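Local structure of putative sugar binding protein (Geobacillus stearothermophilus, 6GT9) at residues K203-L208 with E233-E238. The protein binds galactose and, as a glucose-galactose binding protein, probably serves a sugar-sensing system linked to galactan utilization. Residues are numbered along the deposited sequence; the frame is centred on the assembly and turned at random.
Sequences KAYTIL and EQFHRE
The ring of Phe235 reaches from the last turn of helix 224-235 to helix 197-210, where Tyr205 and Leu208 both meet it obliquely. It is the leading end of the ring that touches: CE2 of Phe235 lies 3.8 Å from CD1 of Leu208, while Phe235 CZ lies a looser 4.4 Å from Tyr205 CD1. The case illustrates how neighbouring helices are joined in the Rossmann-like α/β lobes of the periplasmic-binding-protein fold, here at the surface and away from the galactose pocket. Strand 216-219 links the two helices, which therefore belong to one β-α-β-α succession. With its CG anti to the carbonyl carbon (chi1 -78°), Phe235 projects toward the other helix, and its side chain and that of Leu208 run antiparallel, passing flank to flank instead of meeting end-on. Ala204, which is buried, and Leu208 also touch Val231, one turn back along helix 224-235, so the aromatic contact extends the apolar packing between the two helices. Phe235 is the last helical residue, as the backbone of His236 turns to a positive phi (46°). On helix 197-210, the carbonyl O of Lys203 accepts hydrogen bonds from both Ile207 N and Thr206 OG1, the latter at 3.0 Å and tilted 32° from the carbonyl plane.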
loop_
_atom_site.group_PDB
_atom_site.type_symbol
_atom_site.label_atom_id
_atom_site.label_comp_id
_atom_site.label_asym_id
_atom_site.label_seq_id
_atom_site.Cartn_x
_atom_site.Cartn_y
_atom_site.Cartn_z
ATOM N N LYS A 203 15.922 -6.818 -8.076
ATOM C CA LYS A 203 15.610 -8.051 -7.360
ATOM C C LYS A 203 15.062 -9.118 -8.303
ATOM O O LYS A 203 15.416 -10.294 -8.185
ATOM C CB LYS A 203 14.622 -7.763 -6.230
ATOM C CG LYS A 203 15.213 -6.913 -5.103
ATOM C CD LYS A 203 16.473 -7.572 -4.542
ATOM C CE LYS A 203 16.921 -6.911 -3.251
ATOM N NZ LYS A 203 16.997 -5.453 -3.434
ATOM N N ALA A 204 14.198 -8.729 -9.246
ATOM C CA ALA A 204 13.660 -9.703 -10.192
ATOM C C ALA A 204 14.776 -10.370 -10.975
ATOM O O ALA A 204 14.766 -11.592 -11.163
ATOM C CB ALA A 204 12.687 -9.034 -11.157
ATOM N N TYR A 205 15.747 -9.578 -11.432
ATOM C CA TYR A 205 16.854 -10.111 -12.219
ATOM C C TYR A 205 17.676 -11.112 -11.411
ATOM O O TYR A 205 17.924 -12.235 -11.864
ATOM C CB TYR A 205 17.714 -8.956 -12.729
ATOM C CG TYR A 205 18.937 -9.376 -13.509
ATOM C CD1 TYR A 205 18.863 -9.628 -14.873
ATOM C CD2 TYR A 205 20.169 -9.511 -12.879
ATOM C CE1 TYR A 205 19.983 -10.009 -15.585
ATOM C CE2 TYR A 205 21.293 -9.892 -13.582
ATOM C CZ TYR A 205 21.193 -10.141 -14.932
ATOM O OH TYR A 205 22.312 -10.526 -15.635
ATOM N N THR A 206 18.083 -10.736 -10.196
ATOM C CA THR A 206 18.865 -11.656 -9.372
ATOM C C THR A 206 18.066 -12.900 -8.989
ATOM O O THR A 206 18.643 -13.984 -8.857
ATOM C CB THR A 206 19.382 -10.943 -8.118
ATOM O OG1 THR A 206 18.279 -10.506 -7.317
ATOM C CG2 THR A 206 20.206 -9.730 -8.498
ATOM N N ILE A 207 16.747 -12.772 -8.806
ATOM C CA ILE A 207 15.920 -13.951 -8.541
ATOM C C ILE A 207 15.983 -14.914 -9.717
ATOM O O ILE A 207 16.134 -16.131 -9.539
ATOM C CB ILE A 207 14.464 -13.546 -8.232
ATOM C CG1 ILE A 207 14.336 -12.909 -6.855
ATOM C CG2 ILE A 207 13.545 -14.764 -8.311
ATOM C CD1 ILE A 207 12.931 -12.409 -6.548
ATOM N N LEU A 208 15.865 -14.388 -10.939
ATOM C CA LEU A 208 15.871 -15.258 -12.106
ATOM C C LEU A 208 17.231 -15.917 -12.316
ATOM O O LEU A 208 17.292 -17.043 -12.821
ATOM C CB LEU A 208 15.437 -14.473 -13.346
ATOM C CG LEU A 208 13.998 -13.949 -13.195
ATOM C CD1 LEU A 208 13.578 -13.040 -14.351
ATOM C CD2 LEU A 208 13.032 -15.111 -13.038
ATOM N N GLU A 233 10.290 -8.614 -19.798
ATOM C CA GLU A 233 10.250 -8.254 -21.211
ATOM C C GLU A 233 11.645 -8.170 -21.819
ATOM O O GLU A 233 11.802 -8.419 -23.020
ATOM C CB GLU A 233 9.500 -6.935 -21.405
ATOM C CG GLU A 233 7.999 -7.072 -21.234
ATOM C CD GLU A 233 7.216 -5.880 -21.770
ATOM O OE1 GLU A 233 5.963 -5.951 -21.793
ATOM O OE2 GLU A 233 7.847 -4.871 -22.158
ATOM N N GLN A 234 12.665 -7.836 -21.021
ATOM C CA GLN A 234 14.021 -7.775 -21.563
ATOM C C GLN A 234 14.555 -9.154 -21.916
ATOM O O GLN A 234 15.375 -9.280 -22.835
ATOM C CB GLN A 234 14.967 -7.088 -20.582
ATOM C CG GLN A 234 14.603 -5.646 -20.286
ATOM C CD GLN A 234 15.660 -4.929 -19.477
ATOM O OE1 GLN A 234 16.150 -5.446 -18.464
ATOM N NE2 GLN A 234 16.000 -3.718 -19.900
ATOM N N PHE A 235 14.134 -10.192 -21.191
ATOM C CA PHE A 235 14.459 -11.549 -21.620
ATOM C C PHE A 235 13.722 -11.906 -22.905
ATOM O O PHE A 235 14.312 -12.481 -23.831
ATOM C CB PHE A 235 14.120 -12.547 -20.517
ATOM C CG PHE A 235 15.133 -12.604 -19.407
ATOM C CD1 PHE A 235 16.305 -13.329 -19.556
ATOM C CD2 PHE A 235 14.905 -11.946 -18.211
ATOM C CE1 PHE A 235 17.232 -13.395 -18.537
ATOM C CE2 PHE A 235 15.828 -12.007 -17.186
ATOM C CZ PHE A 235 16.995 -12.733 -17.349
ATOM N N HIS A 236 12.446 -11.547 -22.991
ATOM C CA HIS A 236 11.574 -11.963 -24.082
ATOM C C HIS A 236 11.736 -13.458 -24.349
ATOM O O HIS A 236 12.125 -13.894 -25.436
ATOM C CB HIS A 236 11.825 -11.145 -25.350
ATOM C CG HIS A 236 10.679 -11.182 -26.315
ATOM N ND1 HIS A 236 10.405 -12.280 -27.105
ATOM C CD2 HIS A 236 9.718 -10.269 -26.595
ATOM C CE1 HIS A 236 9.335 -12.036 -27.841
ATOM N NE2 HIS A 236 8.899 -10.822 -27.550
ATOM N N ARG A 237 11.469 -14.239 -23.308
ATOM C CA ARG A 237 11.406 -15.683 -23.448
ATOM C C ARG A 237 10.112 -16.087 -24.151
ATOM O O ARG A 237 9.122 -15.349 -24.155
ATOM C CB ARG A 237 11.462 -16.360 -22.082
ATOM C CG ARG A 237 12.701 -16.078 -21.259
ATOM C CD ARG A 237 12.781 -17.117 -20.153
ATOM N NE ARG A 237 12.536 -18.449 -20.704
ATOM C CZ ARG A 237 12.042 -19.464 -20.010
ATOM N NH1 ARG A 237 11.728 -19.301 -18.729
ATOM N NH2 ARG A 237 11.842 -20.634 -20.596
ATOM N N GLU A 238 10.119 -17.290 -24.738
ATOM C CA GLU A 238 8.865 -17.834 -25.249
ATOM C C GLU A 238 7.970 -18.323 -24.119
ATOM O O GLU A 238 6.756 -18.080 -24.133
ATOM C CB GLU A 238 9.115 -18.978 -26.239
ATOM C CG GLU A 238 7.796 -19.535 -26.786
ATOM C CD GLU A 238 7.947 -20.796 -27.621
ATOM O OE1 GLU A 238 9.078 -21.322 -27.736
ATOM O OE2 GLU A 238 6.918 -21.263 -28.162
#